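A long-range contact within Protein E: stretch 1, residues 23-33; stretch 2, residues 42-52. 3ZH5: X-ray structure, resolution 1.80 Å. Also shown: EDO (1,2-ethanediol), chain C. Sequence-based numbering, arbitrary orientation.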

ATOM      1  N   VAL A  23      -7.860   7.535  -5.918  1.00 36.57           N
ATOM      2  CA  VAL A  23      -8.865   6.475  -6.062  1.00 37.49           C
ATOM      3  C   VAL A  23      -8.221   5.132  -6.462  1.00 39.82           C
ATOM      4  O   VAL A  23      -8.883   4.093  -6.469  1.00 37.23           O
ATOM      5  CB  VAL A  23      -9.992   6.848  -7.043  1.00 40.32           C
ATOM      6  CG1 VAL A  23     -10.720   8.117  -6.554  1.00 48.66           C
ATOM      7  CG2 VAL A  23      -9.457   7.040  -8.455  1.00 41.96           C
ATOM      8  N   ASN A  24      -6.932   5.142  -6.769  1.00 36.88           N
ATOM      9  CA  ASN A  24      -6.221   3.891  -7.087  1.00 33.42           C
ATOM     10  C   ASN A  24      -5.269   3.418  -6.016  1.00 29.28           C
ATOM     11  O   ASN A  24      -4.474   2.535  -6.279  1.00 28.12           O
ATOM     12  CB  ASN A  24      -5.468   4.046  -8.404  1.00 36.39           C
ATOM     13  CG  ASN A  24      -6.427   4.288  -9.546  1.00 37.48           C
ATOM     14  OD1 ASN A  24      -7.398   3.539  -9.672  1.00 42.40           O
ATOM     15  ND2 ASN A  24      -6.223   5.363 -10.330  1.00 38.20           N
ATOM     16  N   TYR A  25      -5.325   4.032  -4.847  1.00 27.63           N
ATOM     17  CA  TYR A  25      -4.446   3.628  -3.751  1.00 26.74           C
ATOM     18  C   TYR A  25      -5.340   2.965  -2.718  1.00 27.80           C
ATOM     19  O   TYR A  25      -6.369   3.541  -2.348  1.00 25.90           O
ATOM     20  CB  TYR A  25      -3.771   4.866  -3.148  1.00 27.59           C
ATOM     21  CG  TYR A  25      -2.565   4.566  -2.284  1.00 36.12           C
ATOM     22  CD1 TYR A  25      -2.718   3.938  -1.077  1.00 30.71           C
ATOM     23  CD2 TYR A  25      -1.279   4.942  -2.673  1.00 42.92           C
ATOM     24  CE1 TYR A  25      -1.619   3.646  -0.267  1.00 34.15           C
ATOM     25  CE2 TYR A  25      -0.177   4.676  -1.879  1.00 43.95           C
ATOM     26  CZ  TYR A  25      -0.351   4.028  -0.673  1.00 39.66           C
ATOM     27  OH  TYR A  25       0.732   3.735   0.133  1.00 43.98           O
ATOM     28  N   TYR A  26      -4.978   1.768  -2.275  1.00 25.32           N
ATOM     29  CA  TYR A  26      -5.829   0.993  -1.362  1.00 27.27           C
ATOM     30  C   TYR A  26      -5.045   0.375  -0.192  1.00 30.85           C
ATOM     31  O   TYR A  26      -3.831   0.172  -0.266  1.00 27.18           O
ATOM     32  CB  TYR A  26      -6.463  -0.195  -2.101  1.00 31.21           C
ATOM     33  CG  TYR A  26      -7.266   0.144  -3.320  1.00 30.03           C
ATOM     34  CD1 TYR A  26      -6.649   0.350  -4.556  1.00 31.33           C
ATOM     35  CD2 TYR A  26      -8.655   0.248  -3.251  1.00 28.53           C
ATOM     36  CE1 TYR A  26      -7.410   0.676  -5.711  1.00 30.16           C
ATOM     37  CE2 TYR A  26      -9.408   0.564  -4.392  1.00 33.82           C
ATOM     38  CZ  TYR A  26      -8.780   0.748  -5.609  1.00 32.50           C
ATOM     39  OH  TYR A  26      -9.552   1.079  -6.737  1.00 38.69           O
ATOM     40  N   ILE A  27      -5.750   0.083   0.886  1.00 22.95           N
ATOM     41  CA  ILE A  27      -5.222  -0.805   1.944  1.00 26.54           C
ATOM     42  C   ILE A  27      -5.772  -2.188   1.665  1.00 28.92           C
ATOM     43  O   ILE A  27      -6.952  -2.325   1.378  1.00 27.72           O
ATOM     44  CB  ILE A  27      -5.753  -0.411   3.318  1.00 29.98           C
ATOM     45  CG1 ILE A  27      -5.218   0.958   3.717  1.00 30.22           C
ATOM     46  CG2 ILE A  27      -5.432  -1.497   4.385  1.00 28.33           C
ATOM     47  CD1 ILE A  27      -6.017   1.575   4.788  1.00 33.09           C
ATOM     48  N   ASP A  28      -4.931  -3.214   1.698  1.00 27.70           N
ATOM     49  CA  ASP A  28      -5.432  -4.554   1.505  1.00 31.36           C
ATOM     50  C   ASP A  28      -5.789  -5.014   2.901  1.00 37.20           C
ATOM     51  O   ASP A  28      -4.911  -5.279   3.754  1.00 32.30           O
ATOM     52  CB  ASP A  28      -4.412  -5.426   0.775  1.00 27.82           C
ATOM     53  CG  ASP A  28      -4.749  -6.923   0.808  1.00 36.90           C
ATOM     54  OD1 ASP A  28      -5.821  -7.317   1.331  1.00 38.47           O
ATOM     55  OD2 ASP A  28      -3.940  -7.711   0.248  1.00 34.63           O
ATOM     56  N   SER A  29      -7.101  -5.075   3.145  1.00 35.09           N
ATOM     57  CA  SER A  29      -7.626  -5.286   4.488  1.00 33.09           C
ATOM     58  C   SER A  29      -7.196  -6.659   5.028  1.00 32.73           C
ATOM     59  O   SER A  29      -6.944  -6.818   6.221  1.00 31.59           O
ATOM     60  CB  SER A  29      -9.149  -5.152   4.477  1.00 43.89           C
ATOM     61  OG  SER A  29      -9.633  -4.903   5.768  1.00 53.74           O
ATOM     62  N   GLU A  30      -7.061  -7.617   4.124  1.00 31.09           N
ATOM     63  CA  GLU A  30      -6.779  -9.001   4.488  1.00 31.96           C
ATOM     64  C   GLU A  30      -5.360  -9.146   5.026  1.00 41.82           C
ATOM     65  O   GLU A  30      -5.091 -10.035   5.858  1.00 38.70           O
ATOM     66  CB  GLU A  30      -6.971  -9.904   3.266  1.00 44.71           C
ATOM     67  CG  GLU A  30      -6.891 -11.405   3.541  1.00 54.06           C
ATOM     68  CD  GLU A  30      -5.455 -11.901   3.696  1.00 59.05           C
ATOM     69  OE1 GLU A  30      -4.527 -11.153   3.298  1.00 50.48           O
ATOM     70  OE2 GLU A  30      -5.256 -13.023   4.232  1.00 58.68           O
ATOM     71  N   SER A  31      -4.477  -8.275   4.551  1.00 30.45           N
ATOM     72  CA  SER A  31      -3.054  -8.281   4.913  1.00 34.01           C
ATOM     73  C   SER A  31      -2.697  -7.687   6.277  1.00 29.74           C
ATOM     74  O   SER A  31      -1.534  -7.792   6.721  1.00 30.41           O
ATOM     75  CB  SER A  31      -2.286  -7.495   3.835  1.00 30.41           C
ATOM     76  OG  SER A  31      -2.390  -6.097   4.013  1.00 25.18           O
ATOM     77  N   ILE A  32      -3.672  -7.149   6.992  1.00 28.27           N
ATOM     78  CA  ILE A  32      -3.412  -6.420   8.242  1.00 27.27           C
ATOM     79  C   ILE A  32      -3.007  -7.380   9.375  1.00 34.52           C
ATOM     80  O   ILE A  32      -3.652  -8.412   9.606  1.00 29.30           O
ATOM     81  CB  ILE A  32      -4.654  -5.578   8.658  1.00 28.96           C
ATOM     82  CG1 ILE A  32      -4.843  -4.451   7.648  1.00 26.01           C
ATOM     83  CG2 ILE A  32      -4.553  -5.037  10.104  1.00 27.29           C
ATOM     84  CD1 ILE A  32      -6.093  -3.598   7.790  1.00 29.59           C
ATOM     85  N   TRP A  33      -1.931  -7.033  10.066  1.00 25.87           N
ATOM     86  CA  TRP A  33      -1.460  -7.812  11.243  1.00 25.32           C
ATOM     87  C   TRP A  33      -1.207  -6.846  12.377  1.00 27.10           C
ATOM     88  O   TRP A  33      -0.413  -5.908  12.233  1.00 27.40           O
ATOM     89  CB  TRP A  33      -0.172  -8.516  10.956  1.00 26.22           C
ATOM     90  CG  TRP A  33       0.259  -9.311  12.118  1.00 26.29           C
ATOM     91  CD1 TRP A  33      -0.409 -10.372  12.647  1.00 29.38           C
ATOM     92  CD2 TRP A  33       1.432  -9.117  12.922  1.00 29.29           C
ATOM     93  NE1 TRP A  33       0.286 -10.877  13.730  1.00 30.31           N
ATOM     94  CE2 TRP A  33       1.422 -10.111  13.914  1.00 30.72           C
ATOM     95  CE3 TRP A  33       2.503  -8.198  12.893  1.00 31.28           C
ATOM     96  CZ2 TRP A  33       2.428 -10.226  14.861  1.00 35.83           C
ATOM     97  CZ3 TRP A  33       3.502  -8.317  13.842  1.00 26.14           C
ATOM     98  CH2 TRP A  33       3.458  -9.321  14.819  1.00 32.90           C
ATOM     99  N   VAL A  42       0.752  -1.675  13.689  1.00 22.66           N
ATOM    100  CA  VAL A  42       0.016  -2.487  12.734  1.00 19.40           C
ATOM    101  C   VAL A  42       0.753  -2.603  11.451  1.00 19.72           C
ATOM    102  O   VAL A  42       1.159  -1.595  10.887  1.00 26.18           O
ATOM    103  CB  VAL A  42      -1.405  -1.878  12.427  1.00 28.26           C
ATOM    104  CG1 VAL A  42      -2.206  -2.810  11.549  1.00 27.84           C
ATOM    105  CG2 VAL A  42      -2.152  -1.583  13.715  1.00 30.10           C
ATOM    106  N   HIS A  43       0.842  -3.827  10.943  1.00 23.22           N
ATOM    107  CA  HIS A  43       1.465  -4.104   9.649  1.00 23.09           C
ATOM    108  C   HIS A  43       0.390  -4.278   8.583  1.00 25.35           C
ATOM    109  O   HIS A  43      -0.658  -4.921   8.821  1.00 25.37           O
ATOM    110  CB  HIS A  43       2.316  -5.389   9.647  1.00 24.14           C
ATOM    111  CG  HIS A  43       3.477  -5.414  10.605  1.00 22.60           C
ATOM    112  ND1 HIS A  43       4.635  -6.083  10.321  1.00 25.71           N
ATOM    113  CD2 HIS A  43       3.636  -4.903  11.848  1.00 25.79           C
ATOM    114  CE1 HIS A  43       5.488  -5.952  11.326  1.00 26.48           C
ATOM    115  NE2 HIS A  43       4.905  -5.222  12.257  1.00 27.89           N
ATOM    116  N   PHE A  44       0.629  -3.731   7.395  1.00 27.38           N
ATOM    117  CA  PHE A  44      -0.331  -3.871   6.288  1.00 25.64           C
ATOM    118  C   PHE A  44       0.278  -3.674   4.928  1.00 29.00           C
ATOM    119  O   PHE A  44       1.292  -3.002   4.821  1.00 25.76           O
ATOM    120  CB  PHE A  44      -1.501  -2.895   6.459  1.00 25.93           C
ATOM    121  CG  PHE A  44      -1.145  -1.445   6.279  1.00 28.05           C
ATOM    122  CD1 PHE A  44      -0.688  -0.686   7.334  1.00 24.01           C
ATOM    123  CD2 PHE A  44      -1.362  -0.819   5.070  1.00 21.18           C
ATOM    124  CE1 PHE A  44      -0.406   0.666   7.165  1.00 27.14           C
ATOM    125  CE2 PHE A  44      -1.070   0.532   4.901  1.00 24.76           C
ATOM    126  CZ  PHE A  44      -0.587   1.260   5.960  1.00 23.79           C
ATOM    127  N   ASP A  45      -0.331  -4.233   3.878  1.00 27.28           N
ATOM    128  CA  ASP A  45       0.039  -3.870   2.501  1.00 24.89           C
ATOM    129  C   ASP A  45      -0.772  -2.702   1.950  1.00 26.42           C
ATOM    130  O   ASP A  45      -1.979  -2.677   2.036  1.00 23.64           O
ATOM    131  CB  ASP A  45      -0.117  -5.033   1.535  1.00 23.78           C
ATOM    132  CG  ASP A  45       0.859  -6.164   1.800  1.00 34.63           C
ATOM    133  OD1 ASP A  45       1.872  -5.957   2.525  1.00 36.10           O
ATOM    134  OD2 ASP A  45       0.629  -7.257   1.240  1.00 35.14           O
ATOM    135  N   ALA A  46      -0.091  -1.728   1.368  1.00 20.42           N
ATOM    136  CA  ALA A  46      -0.771  -0.746   0.525  1.00 22.21           C
ATOM    137  C   ALA A  46      -0.687  -1.317  -0.883  1.00 26.77           C
ATOM    138  O   ALA A  46       0.326  -1.921  -1.236  1.00 29.00           O
ATOM    139  CB  ALA A  46      -0.083   0.589   0.615  1.00 26.77           C
ATOM    140  N   VAL A  47      -1.728  -1.113  -1.709  1.00 24.34           N
ATOM    141  CA  VAL A  47      -1.733  -1.663  -3.065  1.00 21.57           C
ATOM    142  C   VAL A  47      -2.150  -0.551  -4.009  1.00 28.84           C
ATOM    143  O   VAL A  47      -3.176   0.047  -3.785  1.00 33.28           O
ATOM    144  CB  VAL A  47      -2.710  -2.825  -3.205  1.00 27.99           C
ATOM    145  CG1 VAL A  47      -2.898  -3.196  -4.632  1.00 32.57           C
ATOM    146  CG2 VAL A  47      -2.162  -4.042  -2.424  1.00 28.42           C
ATOM    147  N   VAL A  48      -1.336  -0.271  -5.017  1.00 26.87           N
ATOM    148  CA  VAL A  48      -1.633   0.804  -5.983  1.00 31.31           C
ATOM    149  C   VAL A  48      -1.860   0.238  -7.353  1.00 38.73           C
ATOM    150  O   VAL A  48      -0.977  -0.410  -7.891  1.00 33.97           O
ATOM    151  CB  VAL A  48      -0.469   1.803  -6.106  1.00 36.85           C
ATOM    152  CG1 VAL A  48      -0.825   2.909  -7.050  1.00 41.19           C
ATOM    153  CG2 VAL A  48      -0.105   2.369  -4.743  1.00 42.57           C
ATOM    154  N   ASN A  49      -3.034   0.491  -7.940  1.00 35.17           N
ATOM    155  CA  ASN A  49      -3.244   0.149  -9.334  1.00 39.31           C
ATOM    156  C   ASN A  49      -2.721   1.300 -10.195  1.00 45.87           C
ATOM    157  O   ASN A  49      -3.100   2.459  -9.996  1.00 42.10           O
ATOM    158  CB  ASN A  49      -4.719  -0.142  -9.603  1.00 36.84           C
ATOM    159  CG  ASN A  49      -5.180  -1.398  -8.945  1.00 43.87           C
ATOM    160  OD1 ASN A  49      -4.376  -2.286  -8.659  1.00 43.12           O
ATOM    161  ND2 ASN A  49      -6.484  -1.510  -8.710  1.00 39.59           N
ATOM    162  N   LEU A  50      -1.834   0.976 -11.133  1.00 57.96           N
ATOM    163  CA  LEU A  50      -1.080   1.978 -11.888  1.00 54.61           C
ATOM    164  C   LEU A  50      -1.825   2.538 -13.088  1.00 56.77           C
ATOM    165  O   LEU A  50      -2.673   1.867 -13.671  1.00 55.75           O
ATOM    166  CB  LEU A  50       0.240   1.387 -12.391  1.00 48.73           C
ATOM    167  CG  LEU A  50       1.232   0.936 -11.326  1.00 47.78           C
ATOM    168  CD1 LEU A  50       2.378   0.216 -12.001  1.00 49.91           C
ATOM    169  CD2 LEU A  50       1.718   2.112 -10.517  1.00 50.83           C
ATOM    170  N   ASP A  51      -1.454   3.766 -13.452  1.00 52.22           N
ATOM    171  CA  ASP A  51      -2.011   4.500 -14.606  1.00 63.00           C
ATOM    172  C   ASP A  51      -1.186   4.280 -15.859  1.00 67.85           C
ATOM    173  O   ASP A  51      -1.603   4.590 -16.969  1.00 71.99           O
ATOM    174  CB  ASP A  51      -1.996   5.994 -14.310  1.00 63.88           C
ATOM    175  CG  ASP A  51      -3.314   6.487 -13.780  1.00 78.62           C
ATOM    176  OD1 ASP A  51      -4.343   6.088 -14.362  1.00 88.73           O
ATOM    177  OD2 ASP A  51      -3.323   7.255 -12.786  1.00 77.62           O
ATOM    178  N   LYS A  52       0.006   3.738 -15.656  1.00 53.41           N
ATOM    179  CA  LYS A  52       1.011   3.672 -16.687  1.00 64.00           C
ATOM    180  C   LYS A  52       1.845   2.456 -16.321  1.00 65.35           C
ATOM    181  O   LYS A  52       2.169   2.270 -15.149  1.00 64.06           O
ATOM    182  CB  LYS A  52       1.853   4.948 -16.637  1.00 70.60           C
ATOM    183  CG  LYS A  52       2.814   5.140 -17.795  1.00 79.77           C
ATOM    184  CD  LYS A  52       3.706   6.365 -17.572  1.00 79.73           C
ATOM    185  CE  LYS A  52       4.720   6.554 -18.700  1.00 79.83           C
ATOM    186  NZ  LYS A  52       5.710   5.431 -18.763  1.00 83.01           N
TER
HETATM  187  C1  EDO C1159       7.850  -3.459  14.532  1.00 55.16           C
HETATM  188  O1  EDO C1159       8.493  -2.388  15.249  1.00 60.75           O
HETATM  189  C2  EDO C1159       6.933  -4.253  15.464  1.00 41.97           C
HETATM  190  O2  EDO C1159       5.848  -4.883  14.744  1.00 30.16           O
HETATM  191  O   HOH W   1      -8.124   1.053  -8.909  1.00 35.64           O

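How are the backbones of the two stretches paired? They run antiparallel, with Tyr 26 facing Val 47 as a hydrogen-bonded pair: Tyr 26 N donates to Val 47 O and Val 47 N donates to Tyr 26 O, both at 2.9 Å. Two residues further along each strand, Asn 49 N reaches Asn 24 O at 3.0 Å. The same kind of pair recurs at the far end, in a register shifted by three residues, where Trp 33 N gives its proton to His 43 O and His 43 N to Trp 33 O, both at 2.8 Å. Several of these carbonyls also receive a CA-H...O contact, as when Val 48 CA lies 3.3 Å from Asn 24 O and Ile 32 CA 3.2 Å from His 43 O.

What carries the pairing across the corner between Asp 28 and Ile 32? Two overlapping type I turns take the chain out of line here, and a side chain stands in for backbone. Asp 28 N still donates to Asp 45 O at 3.0 Å, almost straight at 176°, but Asp 45 N is met by Ser 31 OG at 2.8 Å. That hydroxyl passes its own proton to Asp 28 O at 2.7 Å, so it accepts from one stretch while donating within the other. Asp 28 O also takes the bond from Ser 31 N at 3.1 Å, and Asp 28 OD1 accepts from Glu 30 N at 3.1 Å, tying the turn together.

Which polar side chains are satisfied by water or by partners beyond the contact? A single water joins three of them: it donates to Asn 24 OD1 at 2.7 Å, accepts from Asn 49 ND2 at 3.0 Å, and hydrogen-bonds Tyr 26 OH at 2.6 Å. It thus links side chains of both stretches. Asn 49 OD1, Asp 28 OD2 and Asp 45 OD2 find hydrogen bonds elsewhere in the structure. His 43 uses both ring nitrogens, ND1 elsewhere and NE2 as donor to O2 of the ethanediol at 2.7 Å, a molecule probably left from crystallisation.

Where do the side chains pack without such bonds? The Trp 33 six-membered ring turns its edge to the face of His 43, with planes at 86° and Trp 33 CE3 3.6 Å from His 43 CD2. Tyr 25, Ile 27, Ala 46 and Val 48 share one face of the sheet; there Tyr 25 CD2 touches Val 48 CG2 and Tyr 25 CE1 touches Ala 46 CB, each at 3.5 Å. Ile 32 packs its CG2 3.5 Å from Val 42 CG1.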